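Local coordinates for haloalkane dehalogenase (Mycobacterium rhodesiae, PDB 4MJ3), which catalyses the hydrolytic cleavage of carbon-halogen bonds in haloalkanes, giving an alcohol, a halide ion and a proton, at residues P241-F246 / V295-A300; A145-L150 / D248-T253; V24-G29 / M105-E110. All blocks are in the same frame, centred on the assembly; numbering follows the deposited sequence.

In the fold
All three contacts belong to the alpha/beta hydrolase fold. Contact 3 comes first along the chain and closes before the others open. It joins the outermost strand 22-27 to helix 98-112. Contact 1 lies on strand 242-244, near the other side of the same sheet, and joins it to helix 282-300. The centres of contacts 1 and 3 are about 27 Å apart. Contact 2 lies in loops that follow strands 140-145 and 242-244. Its centre is about 16 Å from that of contact 1. The segments of contacts 1 and 2 alternate along the chain. Probable backbone hydrogen bonds from L243 and A245 to A145 join them. Contact 2 lies at the probable active site.

Contact 1 of 3, residues P241-F246 / V295-A300; sequences PFLSAF and VTFVRA
F297 offers one face of its ring to L243 and the edge to P241. The CB atom of L243 sits almost centrally over the face, 3.7 Å from the ring centroid. It is 10° off the ring normal, which makes this a true CH-pi contact. The side chains of L243 and F297 run past each other in opposite directions. L243 CG is anti to the backbone N (chi1 -174°), and this carries its isobutyl end back toward the base of the ring. There CD2 of L243 rests 3.9 Å from CB of F297. The other methyl, CD1, lies 4.1 Å from CD1 of F297. The far end of the ring meets P241 instead. F297 CZ lies 3.6 Å from P241 CB. The carbonyl carbon of P241 sits at the ring edge, in its plane, and P241 O is also near this edge.

In the alpha/beta hydrolase fold this is the C-terminal helix, 282-300, packed on strand 242-244. F297 reaches across from the helix with CG anti to its own backbone N (chi1 170°). Its ring also touches R142 and V144 of the neighbouring strand 140-145, so one aromatic side chain spans two strands.

Strand 242-244 alternates its side chains. L243 points toward helix 282-300. F242 points away and packs on L260 of helix 256-263. Backbone bonds of F242 with G266 and of S244 with V273 place the strand within the sheet. No hydrogen bond joins the two segments; their contact is apolar apart from the backbone atoms at the ring edge.

Contact 2 of 3, residues A145-L150 / D248-T253; sequences AANTML and DSDPIT
The loop after strand 242-244 of the alpha/beta hydrolase sheet brings D250 and T253 against N147, which follows strand 140-145. N147 and D250 pass side by side in opposite directions. Their amide and carboxylate planes are 65° apart, and D250 OD2 lies 3.5 Å from N147 CB. T253 crosses N147 at about a right angle. Its OG1 packs 3.3 Å from N147 CA, and its CG2 is 3.6 Å from the carbonyl carbon of N147.

No direct hydrogen bond links the segments. A water bridges them, 2.8 Å from N147 OD1 and 2.9 Å from T253 OG1. The amide nitrogen of N147 is held by S247 OG and by the backbone oxygen of H280.

T253 OG1 lies between its backbone N and carbonyl carbon (chi1 66°). From there it donates to D250 OD2 from above the carboxylate plane, at an unusually short 2.5 Å. T253 thus probably helps to position D250, whose OD2 is also bonded to H280 ND1. The D250-H280 pair is consistent with the acid and base of the family's catalytic triad. D123, in the Gln-Asp-Trp-Gly sequence, is probably the nucleophile of this triad.

Contact 3 of 3, residues V24-G29 / M105-E110; sequences VEVDSG and MWAAIE
V26 and V24 of an outer strand meet A107 and A108 of helix 98-112. The contacts between side chains are all apolar. The closest one joins V26 CG1 to A107 CB at 3.6 Å. V26 CB is also near A107 CB, at 3.9 Å, so the valine lies alongside the alanine methyl with its branch point as well as one branch. CG1 of V26 is anti to its carbonyl carbon (chi1 -58°), and this is the methyl turned onto the helix. V24 uses its other branch. Its CG2 faces A108 CB at 4.1 Å, a looser fit.

One contact reaches the helix backbone. V26 CG1 packs 3.7 Å from A108 N, where it touches the main chain between the two alanines. The two small side chains leave room for this approach. The axes of the short strand and helix segments come within 8.1 Å at an angle of 137° between their chain directions.

Helix 98-112 packs here against the edge strand 22-27 of the alpha/beta hydrolase sheet. M36 of the adjacent strand 33-41 touches both V26 and A108, while W104 and I112 of the helix pack on V26 and V24 respectively.

A polar bond lies beside the contact, not across it. The backbone oxygen of S28 is bonded to W104 NE1, which ties the turn after the strand to the same helix.

With no hydrogen bond between the segments, strand 22-27 and helix 98-112 meet here by van der Waals packing, and within these two segments the fit is made by two valines and two alanines.

Contact 1 of 3, residues P241-F246 / V295-A300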
# COMPACT_ATOMS: atom_id res chain seq x y z
N PRO A 241 -7.97 -2.55 -17.71
CA PRO A 241 -8.45 -1.29 -17.10
C PRO A 241 -7.59 -0.73 -15.97
O PRO A 241 -7.20 -1.45 -15.04
CB PRO A 241 -9.85 -1.66 -16.60
CG PRO A 241 -10.29 -2.72 -17.53
CD PRO A 241 -9.05 -3.55 -17.79
N PHE A 242 -7.31 0.56 -16.07
CA PHE A 242 -6.48 1.28 -15.11
C PHE A 242 -7.17 2.60 -14.76
O PHE A 242 -7.47 3.40 -15.66
CB PHE A 242 -5.12 1.53 -15.73
CG PHE A 242 -4.13 2.11 -14.76
CD1 PHE A 242 -4.16 3.45 -14.43
CD2 PHE A 242 -3.16 1.29 -14.19
CE1 PHE A 242 -3.24 3.97 -13.52
CE2 PHE A 242 -2.25 1.80 -13.29
CZ PHE A 242 -2.30 3.14 -12.97
N LEU A 243 -7.44 2.80 -13.47
CA LEU A 243 -8.12 3.98 -12.97
C LEU A 243 -7.19 4.83 -12.12
O LEU A 243 -6.52 4.31 -11.21
CB LEU A 243 -9.33 3.59 -12.10
CG LEU A 243 -10.20 4.76 -11.63
CD1 LEU A 243 -11.04 5.29 -12.78
CD2 LEU A 243 -11.11 4.36 -10.48
N SER A 244 -7.14 6.11 -12.44
CA SER A 244 -6.46 7.09 -11.61
C SER A 244 -7.50 7.68 -10.67
O SER A 244 -8.47 8.27 -11.13
CB SER A 244 -5.85 8.19 -12.49
OG SER A 244 -5.18 9.14 -11.70
N ALA A 245 -7.26 7.53 -9.37
CA ALA A 245 -8.13 8.03 -8.31
C ALA A 245 -7.31 8.69 -7.20
O ALA A 245 -7.48 8.39 -6.01
CB ALA A 245 -8.99 6.90 -7.77
N PHE A 246 -6.44 9.61 -7.60
CA PHE A 246 -5.66 10.42 -6.67
C PHE A 246 -6.56 11.47 -6.01
O PHE A 246 -7.64 11.82 -6.52
CB PHE A 246 -4.52 11.15 -7.40
CG PHE A 246 -3.37 10.28 -7.82
CD1 PHE A 246 -3.56 9.09 -8.53
CD2 PHE A 246 -2.06 10.69 -7.54
CE1 PHE A 246 -2.47 8.33 -8.94
CE2 PHE A 246 -0.96 9.94 -7.98
CZ PHE A 246 -1.16 8.75 -8.65
N VAL A 295 -15.98 0.56 -6.90
CA VAL A 295 -17.14 -0.25 -7.26
C VAL A 295 -17.62 0.15 -8.65
O VAL A 295 -17.85 -0.70 -9.50
CB VAL A 295 -18.29 -0.12 -6.25
CG1 VAL A 295 -19.53 -0.82 -6.77
CG2 VAL A 295 -17.87 -0.70 -4.90
N THR A 296 -17.75 1.45 -8.88
CA THR A 296 -18.20 1.96 -10.18
C THR A 296 -17.30 1.49 -11.32
O THR A 296 -17.78 1.04 -12.37
CB THR A 296 -18.28 3.50 -10.13
OG1 THR A 296 -19.33 3.89 -9.24
CG2 THR A 296 -18.54 4.11 -11.52
N PHE A 297 -15.99 1.56 -11.08
CA PHE A 297 -14.96 1.13 -12.04
C PHE A 297 -14.99 -0.37 -12.33
O PHE A 297 -14.90 -0.78 -13.48
CB PHE A 297 -13.60 1.57 -11.48
CG PHE A 297 -12.40 1.01 -12.19
CD1 PHE A 297 -12.08 1.40 -13.47
CD2 PHE A 297 -11.54 0.17 -11.51
CE1 PHE A 297 -10.93 0.92 -14.09
CE2 PHE A 297 -10.38 -0.31 -12.11
CZ PHE A 297 -10.08 0.06 -13.40
N VAL A 298 -15.17 -1.18 -11.29
CA VAL A 298 -15.31 -2.62 -11.45
C VAL A 298 -16.55 -2.94 -12.28
O VAL A 298 -16.48 -3.71 -13.24
CB VAL A 298 -15.38 -3.36 -10.09
CG1 VAL A 298 -15.78 -4.82 -10.27
CG2 VAL A 298 -14.03 -3.28 -9.41
N ARG A 299 -17.67 -2.32 -11.95
CA ARG A 299 -18.91 -2.61 -12.67
C ARG A 299 -18.87 -2.15 -14.12
O ARG A 299 -19.53 -2.75 -14.98
CB ARG A 299 -20.10 -1.99 -11.95
CG ARG A 299 -20.22 -2.58 -10.55
CD ARG A 299 -21.48 -2.25 -9.80
NE ARG A 299 -21.67 -3.13 -8.66
CZ ARG A 299 -22.63 -2.97 -7.75
NH1 ARG A 299 -23.50 -1.96 -7.84
NH2 ARG A 299 -22.73 -3.84 -6.75
N ALA A 300 -18.14 -1.07 -14.39
CA ALA A 300 -18.03 -0.51 -15.75
C ALA A 300 -17.09 -1.32 -16.63
O ALA A 300 -17.05 -1.10 -17.85
CB ALA A 300 -17.56 0.95 -15.70

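Contact 2 of 3, residues A145-L150 / D248-T253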
# COMPACT_ATOMS: atom_id res chain seq x y z
N ALA A 145 -4.96 3.20 -9.02
CA ALA A 145 -3.83 3.88 -8.40
C ALA A 145 -4.32 5.14 -7.73
O ALA A 145 -4.97 5.98 -8.36
CB ALA A 145 -2.77 4.21 -9.44
N ALA A 146 -3.98 5.31 -6.46
CA ALA A 146 -4.39 6.48 -5.69
C ALA A 146 -3.24 6.98 -4.84
O ALA A 146 -2.83 6.32 -3.88
CB ALA A 146 -5.57 6.12 -4.80
N ASN A 147 -2.73 8.16 -5.17
CA ASN A 147 -1.65 8.79 -4.40
C ASN A 147 -0.47 7.85 -4.27
O ASN A 147 -0.07 7.45 -3.16
CB ASN A 147 -2.15 9.25 -3.03
CG ASN A 147 -3.18 10.36 -3.12
OD1 ASN A 147 -3.46 10.89 -4.20
ND2 ASN A 147 -3.74 10.73 -1.97
N THR A 148 0.08 7.51 -5.43
CA THR A 148 1.19 6.57 -5.50
C THR A 148 1.96 6.83 -6.79
O THR A 148 1.64 7.76 -7.53
CB THR A 148 0.68 5.12 -5.42
OG1 THR A 148 1.79 4.24 -5.24
CG2 THR A 148 -0.11 4.73 -6.66
N MSE A 149 2.99 6.02 -7.04
CA MSE A 149 3.79 6.09 -8.28
C MSE A 149 4.66 4.87 -8.38
O MSE A 149 4.70 4.05 -7.46
CB MSE A 149 4.73 7.29 -8.40
CG MSE A 149 4.47 8.09 -9.69
SE MSE A 149 4.69 7.39 -11.53
CE MSE A 149 6.18 8.57 -11.97
N LEU A 150 5.36 4.76 -9.50
CA LEU A 150 6.38 3.73 -9.70
C LEU A 150 7.66 4.41 -10.15
O LEU A 150 7.92 4.52 -11.35
CB LEU A 150 5.94 2.68 -10.71
CG LEU A 150 6.92 1.52 -10.99
CD1 LEU A 150 7.45 0.88 -9.72
CD2 LEU A 150 6.30 0.46 -11.87
N ASP A 248 -6.90 15.46 -4.09
CA ASP A 248 -6.54 16.82 -4.50
C ASP A 248 -5.59 17.56 -3.58
O ASP A 248 -5.19 18.68 -3.89
CB ASP A 248 -7.82 17.66 -4.73
CG ASP A 248 -8.67 17.81 -3.50
OD1 ASP A 248 -8.33 17.29 -2.42
OD2 ASP A 248 -9.75 18.45 -3.61
N SER A 249 -5.23 16.96 -2.44
CA SER A 249 -4.48 17.68 -1.42
C SER A 249 -3.27 16.90 -0.94
O SER A 249 -2.99 16.87 0.25
CB SER A 249 -5.40 18.05 -0.25
OG SER A 249 -6.57 18.73 -0.70
N ASP A 250 -2.55 16.27 -1.88
CA ASP A 250 -1.36 15.50 -1.55
C ASP A 250 -0.18 15.94 -2.38
O ASP A 250 0.05 15.40 -3.47
CB ASP A 250 -1.58 14.01 -1.76
CG ASP A 250 -0.34 13.19 -1.44
OD1 ASP A 250 0.57 13.71 -0.76
OD2 ASP A 250 -0.29 12.02 -1.86
N PRO A 251 0.59 16.90 -1.87
CA PRO A 251 1.78 17.40 -2.56
C PRO A 251 2.84 16.36 -2.85
O PRO A 251 3.62 16.53 -3.80
CB PRO A 251 2.35 18.45 -1.60
CG PRO A 251 1.26 18.80 -0.68
CD PRO A 251 0.34 17.62 -0.60
N ILE A 252 2.91 15.30 -2.03
CA ILE A 252 3.91 14.26 -2.23
C ILE A 252 3.76 13.51 -3.56
O ILE A 252 4.74 13.26 -4.23
CB ILE A 252 3.97 13.27 -1.06
CG1 ILE A 252 4.43 14.01 0.20
CG2 ILE A 252 4.94 12.13 -1.36
CD1 ILE A 252 4.34 13.20 1.47
N THR A 253 2.52 13.20 -3.95
CA THR A 253 2.27 12.36 -5.12
C THR A 253 1.55 13.07 -6.27
O THR A 253 1.33 12.46 -7.31
CB THR A 253 1.44 11.12 -4.74
OG1 THR A 253 0.13 11.54 -4.32
CG2 THR A 253 2.10 10.35 -3.61
O HOH W 1 -2.07 13.19 -5.14

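Contact 3 of 3, residues V24-G29 / M105-E110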
# COMPACT_ATOMS: atom_id res chain seq x y z
N VAL A 24 -0.56 -15.88 6.56
CA VAL A 24 0.17 -16.78 5.69
C VAL A 24 1.65 -16.72 6.07
O VAL A 24 2.10 -15.73 6.64
CB VAL A 24 0.02 -16.41 4.19
CG1 VAL A 24 -1.38 -16.73 3.68
CG2 VAL A 24 0.38 -14.94 3.93
N GLU A 25 2.39 -17.74 5.70
CA GLU A 25 3.84 -17.76 5.94
C GLU A 25 4.57 -17.69 4.62
O GLU A 25 4.16 -18.31 3.65
CB GLU A 25 4.19 -19.02 6.70
CG GLU A 25 3.35 -19.12 7.96
CD GLU A 25 4.07 -19.75 9.11
OE1 GLU A 25 4.60 -20.87 8.93
OE2 GLU A 25 4.08 -19.13 10.19
N VAL A 26 5.65 -16.91 4.60
CA VAL A 26 6.49 -16.75 3.42
C VAL A 26 7.94 -16.94 3.81
O VAL A 26 8.30 -16.78 4.96
CB VAL A 26 6.28 -15.38 2.75
CG1 VAL A 26 4.81 -15.20 2.35
CG2 VAL A 26 6.68 -14.23 3.66
N ASP A 27 8.78 -17.26 2.82
CA ASP A 27 10.21 -17.37 3.03
C ASP A 27 10.79 -16.01 3.42
O ASP A 27 10.46 -14.99 2.82
CB ASP A 27 10.89 -17.85 1.74
CG ASP A 27 10.64 -19.30 1.44
OD1 ASP A 27 10.17 -20.04 2.32
OD2 ASP A 27 10.94 -19.71 0.30
N SER A 28 11.66 -16.01 4.42
CA SER A 28 12.31 -14.78 4.84
C SER A 28 13.29 -14.26 3.82
O SER A 28 13.50 -13.05 3.72
CB SER A 28 13.05 -14.99 6.16
OG SER A 28 14.19 -15.81 5.96
N GLY A 29 13.88 -15.19 3.05
CA GLY A 29 14.92 -14.86 2.09
C GLY A 29 16.30 -15.31 2.51
O GLY A 29 17.22 -15.32 1.70
N MSE A 105 5.55 -9.73 -0.78
CA MSE A 105 4.16 -9.49 -1.16
C MSE A 105 3.67 -10.48 -2.21
O MSE A 105 2.53 -10.97 -2.12
CB MSE A 105 3.98 -8.05 -1.62
CG MSE A 105 2.56 -7.71 -2.05
SE MSE A 105 1.20 -8.08 -0.66
CE MSE A 105 1.65 -6.69 0.63
N TRP A 106 4.49 -10.75 -3.22
CA TRP A 106 4.12 -11.73 -4.23
C TRP A 106 3.91 -13.09 -3.59
O TRP A 106 2.92 -13.75 -3.89
CB TRP A 106 5.16 -11.84 -5.35
CG TRP A 106 4.72 -12.75 -6.42
CD1 TRP A 106 5.31 -13.91 -6.78
CD2 TRP A 106 3.56 -12.60 -7.26
NE1 TRP A 106 4.60 -14.49 -7.81
CE2 TRP A 106 3.53 -13.71 -8.12
CE3 TRP A 106 2.56 -11.64 -7.38
CZ2 TRP A 106 2.54 -13.89 -9.08
CZ3 TRP A 106 1.57 -11.81 -8.34
CH2 TRP A 106 1.56 -12.92 -9.17
N ALA A 107 4.80 -13.49 -2.68
CA ALA A 107 4.64 -14.76 -1.99
C ALA A 107 3.34 -14.84 -1.20
O ALA A 107 2.68 -15.88 -1.21
CB ALA A 107 5.82 -15.03 -1.09
N ALA A 108 2.96 -13.74 -0.55
CA ALA A 108 1.68 -13.67 0.16
C ALA A 108 0.48 -13.83 -0.76
O ALA A 108 -0.42 -14.64 -0.50
CB ALA A 108 1.57 -12.36 0.92
N ILE A 109 0.48 -13.09 -1.86
CA ILE A 109 -0.58 -13.20 -2.86
C ILE A 109 -0.71 -14.66 -3.36
O ILE A 109 -1.82 -15.20 -3.49
CB ILE A 109 -0.31 -12.22 -4.03
CG1 ILE A 109 -0.49 -10.79 -3.54
CG2 ILE A 109 -1.23 -12.49 -5.23
CD1 ILE A 109 0.04 -9.73 -4.50
N GLU A 110 0.42 -15.27 -3.68
CA GLU A 110 0.45 -16.64 -4.17
C GLU A 110 -0.07 -17.64 -3.13
O GLU A 110 -0.78 -18.58 -3.48
CB GLU A 110 1.85 -17.03 -4.61
CG GLU A 110 2.32 -16.33 -5.87
CD GLU A 110 1.77 -16.97 -7.12
OE1 GLU A 110 0.56 -16.80 -7.39
OE2 GLU A 110 2.54 -17.63 -7.85